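Local coordinates for translocator protein BipD (Burkholderia pseudomallei, PDB 3NFT), which is required for invasion of epithelial cells and survival within host cells, and probably regulates secretion of the type III effectors BipB and BipC, at residues 248-251 / 252-256; 264-267 / 268-272; 281-284 / 285-289. One frame throughout, in Å; residues are numbered along the deposited sequence.

Contact 1: 248-251 / 252-256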
loop_
_atom_site.group_PDB
_atom_site.type_symbol
_atom_site.label_atom_id
_atom_site.label_comp_id
_atom_site.label_asym_id
_atom_site.label_seq_id
_atom_site.Cartn_x
_atom_site.Cartn_y
_atom_site.Cartn_z
ATOM N N GLN A 248 -50.793 25.532 10.708
ATOM C CA GLN A 248 -50.132 25.170 9.469
ATOM C C GLN A 248 -48.799 25.881 9.317
ATOM O O GLN A 248 -47.860 25.315 8.793
ATOM C CB GLN A 248 -51.051 25.441 8.267
ATOM C CG GLN A 248 -52.207 24.441 8.233
ATOM C CD GLN A 248 -53.156 24.602 7.044
ATOM O OE1 GLN A 248 -53.247 25.669 6.432
ATOM N NE2 GLN A 248 -53.902 23.545 6.745
ATOM N N ALA A 249 -48.724 27.134 9.786
ATOM C CA ALA A 249 -47.464 27.851 9.761
ATOM C C ALA A 249 -46.427 27.140 10.623
ATOM O O ALA A 249 -45.252 27.023 10.228
ATOM C CB ALA A 249 -47.637 29.277 10.260
ATOM N N TRP A 250 -46.837 26.700 11.814
ATOM C CA TRP A 250 -45.945 25.971 12.695
ATOM C C TRP A 250 -45.519 24.633 12.055
ATOM O O TRP A 250 -44.351 24.267 12.040
ATOM C CB TRP A 250 -46.586 25.740 14.081
ATOM C CG TRP A 250 -45.774 24.728 14.832
ATOM C CD1 TRP A 250 -44.575 24.935 15.465
ATOM C CD2 TRP A 250 -46.004 23.308 14.879
ATOM N NE1 TRP A 250 -44.097 23.750 15.960
ATOM C CE2 TRP A 250 -44.946 22.735 15.611
ATOM C CE3 TRP A 250 -47.029 22.487 14.417
ATOM C CZ2 TRP A 250 -44.862 21.361 15.849
ATOM C CZ3 TRP A 250 -46.955 21.130 14.659
ATOM C CH2 TRP A 250 -45.883 20.577 15.359
ATOM N N ASN A 251 -46.493 23.917 11.503
ATOM C CA ASN A 251 -46.251 22.607 10.879
ATOM C C ASN A 251 -45.265 22.761 9.733
ATOM O O ASN A 251 -44.374 21.955 9.550
ATOM C CB ASN A 251 -47.582 22.034 10.387
ATOM C CG ASN A 251 -47.522 20.568 10.014
ATOM O OD1 ASN A 251 -46.560 19.855 10.327
ATOM N ND2 ASN A 251 -48.592 20.094 9.382
ATOM N N THR A 252 -45.411 23.841 8.969
ATOM C CA THR A 252 -44.501 24.085 7.861
ATOM C C THR A 252 -43.075 24.302 8.358
ATOM O O THR A 252 -42.122 23.771 7.792
ATOM C CB THR A 252 -44.987 25.248 6.993
ATOM O OG1 THR A 252 -46.251 24.878 6.403
ATOM C CG2 THR A 252 -43.970 25.605 5.904
ATOM N N ALA A 253 -42.917 25.085 9.421
ATOM C CA ALA A 253 -41.587 25.274 9.974
ATOM C C ALA A 253 -41.007 23.970 10.491
ATOM O O ALA A 253 -39.836 23.676 10.274
ATOM C CB ALA A 253 -41.619 26.316 11.079
ATOM N N PHE A 254 -41.840 23.199 11.171
ATOM C CA PHE A 254 -41.412 21.919 11.741
ATOM C C PHE A 254 -40.946 20.981 10.643
ATOM O O PHE A 254 -39.883 20.358 10.733
ATOM C CB PHE A 254 -42.567 21.308 12.544
ATOM C CG PHE A 254 -42.143 20.258 13.514
ATOM C CD1 PHE A 254 -41.686 20.614 14.785
ATOM C CD2 PHE A 254 -42.209 18.941 13.167
ATOM C CE1 PHE A 254 -41.306 19.650 15.712
ATOM C CE2 PHE A 254 -41.813 17.946 14.093
ATOM C CZ PHE A 254 -41.369 18.318 15.364
ATOM N N SER A 255 -41.745 20.919 9.580
ATOM C CA SER A 255 -41.427 20.113 8.414
ATOM C C SER A 255 -40.148 20.533 7.730
ATOM O O SER A 255 -39.430 19.691 7.177
ATOM C CB SER A 255 -42.585 20.182 7.408
ATOM O OG SER A 255 -43.731 19.574 7.962
ATOM N N GLY A 256 -39.869 21.833 7.723
ATOM C CA GLY A 256 -38.623 22.321 7.184
ATOM C C GLY A 256 -37.421 21.707 7.900
ATOM O O GLY A 256 -36.475 21.253 7.261
#
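Near the start of the long C-terminal helix 244-295, two consecutive turns of a predicted coiled coil are tied together by Trp250 and Phe254 on the buried face and by hydroxyl groups on the outer one. The aromatic pair stands i to i+4, the two side chains side by side and pointing the same way. CZ2 of the Trp250 indole comes 3.4 Å from CD1 of Phe254, a snug fit of ring carbon on ring carbon. The planes are inclined by 40° and the centroids of the six-membered rings lie 5.0 Å apart, an oblique pairing in which Phe254 CB sits over one face of the indole and Trp250 CH2 over the rim of the phenyl face. In both residues CG is anti to the backbone N (chi1 167° and -161°), which sends the two rings out in the same direction from successive turns. The indole is fixed further by a hydrogen bond from NE1 to Ser234 OG and by the ring of Trp242, while Phe254 packs on Leu161.

Around the helix, Thr252 OG1 donates to Gln248 O at 2.9 Å, and the amide N of Thr252 reaches Gln248 O as well, from the opposite face of the carbonyl plane. Asn251 O is gripped in the same way: Ser255 OG lies 2.9 Å from it and Ser255 N 2.8 Å, the hydroxyl above the carbonyl plane, the amide N less tilted and on the other face. Each of these carbonyls thus takes two donors, and each hydroxyl is turned back onto its own helix. Bifurcated acceptance of this kind, with a Ser or Thr hydroxyl returning to the i-4 carbonyl, is a recurrent feature of α-helices.

Contact 2: 264-267 / 268-272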
loop_
_atom_site.group_PDB
_atom_site.type_symbol
_atom_site.label_atom_id
_atom_site.label_comp_id
_atom_site.label_asym_id
_atom_site.label_seq_id
_atom_site.Cartn_x
_atom_site.Cartn_y
_atom_site.Cartn_z
ATOM N N ASP A 264 -29.776 15.460 5.299
ATOM C CA ASP A 264 -28.501 15.095 5.891
ATOM C C ASP A 264 -28.254 13.608 5.732
ATOM O O ASP A 264 -27.148 13.178 5.398
ATOM C CB ASP A 264 -28.470 15.436 7.387
ATOM C CG ASP A 264 -28.462 16.916 7.677
ATOM O OD1 ASP A 264 -28.041 17.708 6.810
ATOM O OD2 ASP A 264 -28.919 17.281 8.782
ATOM N N VAL A 265 -29.298 12.829 5.989
ATOM C CA VAL A 265 -29.193 11.374 5.939
ATOM C C VAL A 265 -29.104 10.897 4.491
ATOM O O VAL A 265 -28.275 10.033 4.188
ATOM C CB VAL A 265 -30.312 10.706 6.700
ATOM C CG1 VAL A 265 -30.279 9.187 6.525
ATOM C CG2 VAL A 265 -30.166 11.050 8.202
ATOM N N GLN A 266 -29.903 11.479 3.595
ATOM C CA GLN A 266 -29.757 11.175 2.164
ATOM C C GLN A 266 -28.332 11.403 1.696
ATOM O O GLN A 266 -27.754 10.587 0.954
ATOM C CB GLN A 266 -30.702 12.039 1.339
ATOM C CG GLN A 266 -30.582 11.852 -0.187
ATOM C CD GLN A 266 -31.156 10.539 -0.691
ATOM O OE1 GLN A 266 -30.531 9.845 -1.513
ATOM N NE2 GLN A 266 -32.358 10.220 -0.266
ATOM N N THR A 267 -27.766 12.545 2.082
ATOM C CA THR A 267 -26.387 12.874 1.715
ATOM C C THR A 267 -25.405 11.825 2.231
ATOM O O THR A 267 -24.534 11.320 1.498
ATOM C CB THR A 267 -26.040 14.300 2.243
ATOM O OG1 THR A 267 -26.912 15.215 1.584
ATOM C CG2 THR A 267 -24.561 14.641 1.972
ATOM N N LEU A 268 -25.549 11.441 3.494
ATOM C CA LEU A 268 -24.629 10.475 4.044
ATOM C C LEU A 268 -24.821 9.072 3.407
ATOM O O LEU A 268 -23.859 8.335 3.193
ATOM C CB LEU A 268 -24.729 10.509 5.582
ATOM C CG LEU A 268 -23.805 11.574 6.252
ATOM C CD1 LEU A 268 -23.509 12.860 5.479
ATOM C CD2 LEU A 268 -24.298 11.972 7.660
ATOM N N VAL A 269 -26.053 8.726 3.050
ATOM C CA VAL A 269 -26.305 7.445 2.387
ATOM C C VAL A 269 -25.649 7.451 0.996
ATOM O O VAL A 269 -25.142 6.438 0.522
ATOM C CB VAL A 269 -27.812 7.138 2.333
ATOM C CG1 VAL A 269 -28.117 5.994 1.385
ATOM C CG2 VAL A 269 -28.342 6.817 3.722
ATOM N N GLU A 270 -25.654 8.585 0.328
ATOM C CA GLU A 270 -24.947 8.691 -0.965
ATOM C C GLU A 270 -23.439 8.503 -0.805
ATOM O O GLU A 270 -22.775 7.883 -1.626
ATOM C CB GLU A 270 -25.267 10.033 -1.618
ATOM C CG GLU A 270 -26.668 10.094 -2.184
ATOM C CD GLU A 270 -27.135 11.486 -2.540
ATOM O OE1 GLU A 270 -26.348 12.462 -2.422
ATOM O OE2 GLU A 270 -28.315 11.603 -2.933
ATOM N N LYS A 271 -22.875 9.032 0.282
ATOM C CA LYS A 271 -21.465 8.877 0.536
ATOM C C LYS A 271 -21.149 7.422 0.889
ATOM O O LYS A 271 -20.120 6.900 0.470
ATOM C CB LYS A 271 -21.031 9.822 1.650
ATOM C CG LYS A 271 -21.183 11.268 1.293
ATOM C CD LYS A 271 -20.855 12.120 2.476
ATOM C CE LYS A 271 -20.862 13.575 2.109
ATOM N NZ LYS A 271 -20.881 14.386 3.361
ATOM N N TYR A 272 -22.048 6.765 1.637
ATOM C CA TYR A 272 -21.914 5.354 1.962
ATOM C C TYR A 272 -21.941 4.512 0.664
ATOM O O TYR A 272 -21.161 3.590 0.501
ATOM C CB TYR A 272 -23.046 4.957 2.897
ATOM C CG TYR A 272 -23.188 3.491 3.125
ATOM C CD1 TYR A 272 -22.211 2.757 3.805
ATOM C CD2 TYR A 272 -24.309 2.805 2.669
ATOM C CE1 TYR A 272 -22.357 1.379 4.004
ATOM C CE2 TYR A 272 -24.457 1.443 2.884
ATOM C CZ TYR A 272 -23.489 0.735 3.556
ATOM O OH TYR A 272 -23.613 -0.626 3.738
#
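Segments 264-267 and 268-272 are successive turns of helix 244-295, joined by regular i to i+4 bonds from Leu268 N to Asp264 O through Lys271 N to Thr267 O. The shortest, from Val269 N to Val265 O, spans 2.8 Å. Beside it the valines touch lightly, Val265 CG1 lying 4.2 Å from Val269 CG2. Val269 CG2 is also 3.3 Å from Val265 O, because this methyl stands beside the backbone N, the position that faces the preceding turn.

Thr267 and Lys271 run side by side on another flank, with the threonine methyl CG2 3.9 Å from Lys271 CE. The lysine chain is extended beyond CG, and its CG rests 3.4 Å from Thr267 O. Beyond the two segments, Lys271 NZ bonds Glu208 O, Thr267 OG1 bonds back to Asn263 O, and Asp264 OD2 forms a salt bridge with Lys227. This part of the predicted coiled coil is wedged between helices: Val265 and Leu268 face Phe151 and Leu147 of helix 121-160, whereas Val269 meets Ile51 of helix 41-56. Leu268 folds over the turn before it, CD1 lying 3.7 Å from Asp264 O.

Contact 3: 281-284 / 285-289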
loop_
_atom_site.group_PDB
_atom_site.type_symbol
_atom_site.label_atom_id
_atom_site.label_comp_id
_atom_site.label_asym_id
_atom_site.label_seq_id
_atom_site.Cartn_x
_atom_site.Cartn_y
_atom_site.Cartn_z
ATOM N N ASN A 281 -14.552 -1.810 -6.262
ATOM C CA ASN A 281 -13.366 -1.523 -7.071
ATOM C C ASN A 281 -12.091 -2.055 -6.444
ATOM O O ASN A 281 -11.229 -2.600 -7.136
ATOM C CB ASN A 281 -13.212 -0.028 -7.290
ATOM C CG ASN A 281 -14.227 0.536 -8.249
ATOM O OD1 ASN A 281 -14.878 -0.200 -8.995
ATOM N ND2 ASN A 281 -14.369 1.855 -8.241
ATOM N N LEU A 282 -11.967 -1.917 -5.130
ATOM C CA LEU A 282 -10.836 -2.496 -4.394
ATOM C C LEU A 282 -10.717 -4.004 -4.599
ATOM O O LEU A 282 -9.635 -4.518 -4.883
ATOM C CB LEU A 282 -10.918 -2.165 -2.903
ATOM C CG LEU A 282 -9.898 -2.793 -1.936
ATOM C CD1 LEU A 282 -8.450 -2.367 -2.272
ATOM C CD2 LEU A 282 -10.248 -2.454 -0.466
ATOM N N VAL A 283 -11.837 -4.697 -4.489
ATOM C CA VAL A 283 -11.838 -6.136 -4.695
ATOM C C VAL A 283 -11.439 -6.469 -6.130
ATOM O O VAL A 283 -10.675 -7.407 -6.359
ATOM C CB VAL A 283 -13.202 -6.764 -4.366
ATOM C CG1 VAL A 283 -13.250 -8.240 -4.863
ATOM C CG2 VAL A 283 -13.457 -6.648 -2.901
ATOM N N LYS A 284 -11.977 -5.722 -7.103
ATOM C CA LYS A 284 -11.630 -5.960 -8.516
ATOM C C LYS A 284 -10.136 -5.724 -8.776
ATOM O O LYS A 284 -9.488 -6.482 -9.496
ATOM C CB LYS A 284 -12.495 -5.090 -9.427
ATOM C CG LYS A 284 -13.960 -5.538 -9.486
ATOM C CD LYS A 284 -14.851 -4.541 -10.194
ATOM C CE LYS A 284 -16.322 -4.949 -10.072
ATOM N NZ LYS A 284 -17.217 -4.103 -10.911
ATOM N N VAL A 285 -9.578 -4.688 -8.151
ATOM C CA VAL A 285 -8.142 -4.422 -8.232
ATOM C C VAL A 285 -7.312 -5.545 -7.606
ATOM O O VAL A 285 -6.364 -6.045 -8.205
ATOM C CB VAL A 285 -7.775 -3.052 -7.596
ATOM C CG1 VAL A 285 -6.268 -2.925 -7.418
ATOM C CG2 VAL A 285 -8.310 -1.948 -8.485
ATOM N N LEU A 286 -7.682 -5.965 -6.410
ATOM C CA LEU A 286 -6.951 -7.005 -5.706
ATOM C C LEU A 286 -7.028 -8.351 -6.437
ATOM O O LEU A 286 -6.031 -9.065 -6.513
ATOM C CB LEU A 286 -7.483 -7.164 -4.284
ATOM C CG LEU A 286 -7.212 -6.049 -3.268
ATOM C CD1 LEU A 286 -8.039 -6.325 -1.984
ATOM C CD2 LEU A 286 -5.740 -5.948 -2.955
ATOM N N SER A 287 -8.202 -8.664 -6.996
ATOM C CA SER A 287 -8.383 -9.908 -7.733
ATOM C C SER A 287 -7.522 -9.922 -8.974
ATOM O O SER A 287 -6.879 -10.930 -9.276
ATOM C CB SER A 287 -9.853 -10.072 -8.110
ATOM O OG SER A 287 -10.573 -10.150 -6.918
ATOM N N GLY A 288 -7.491 -8.794 -9.690
ATOM C CA GLY A 288 -6.639 -8.657 -10.863
ATOM C C GLY A 288 -5.171 -8.767 -10.524
ATOM O O GLY A 288 -4.404 -9.424 -11.251
ATOM N N ALA A 289 -4.768 -8.125 -9.424
ATOM C CA ALA A 289 -3.388 -8.223 -8.927
ATOM C C ALA A 289 -2.993 -9.666 -8.624
ATOM O O ALA A 289 -1.927 -10.119 -9.013
ATOM C CB ALA A 289 -3.183 -7.340 -7.667
#
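Leu282 and Leu286, one turn apart on helix 244-295, form the tightly packed side of this contact. Their CD1 methyls meet at 4.0 Å, the side chains crossing at a slant, and Leu286 CG lies only 3.3 Å from Leu282 O. Leu282 has CG anti to the backbone N (chi1 174°), whereas in Leu286 CG stands beside the N (chi1 -70°), a difference that turns the Leu286 side chain back toward that of Leu282. Val285 packs similarly against the previous turn, CG2 being 3.3 Å from Asn281 O. On the next flank Ser287 N bonds Val283 O at 2.8 Å. The buried Ser287 OG lies equally near Val283 O and is hydrogen-bonded with Ala27 N, and Val283 CG1 is 3.9 Å from this hydroxyl.

Within the two segments the looser side carries Asn281 and Lys284, both partly exposed. The extended chain of Lys284 leads off to a salt bridge between NZ and Asp30 OD2, and also packs on Thr292 of the second subunit. Gly288 N bonds Lys284 O at 3.1 Å.

Val285 and Ala289 pack on Ala289 and Val285 of the second subunit. Within the chain, Leu286 touches Leu96 and Leu99 of helix 76-103 and Ile130 of helix 121-160, Leu282 touches Val129 of the latter, and Val283 meets Leu33 of helix 30-35.

In the fold
All three contacts lie in series along one element, helix 244-295, in the order contact 1, contact 2, contact 3, and none touches another. Centre to centre, contacts 1 and 2 are about 24 Å apart and contacts 2 and 3 about 25 Å; contacts 1 and 3, with centres about 49 Å apart, lie on opposite sides of the chain's centre, with contact 2 close to it. The helix thus spans the elongated molecule, and helix 121-160 runs beside contacts 2 and 3, as expected of the two predicted coiled-coil segments. N-terminal helices 41-56 and 30-35 touch contacts 2 and 3, consistent with the N-terminal domain acting as an intramolecular chaperone.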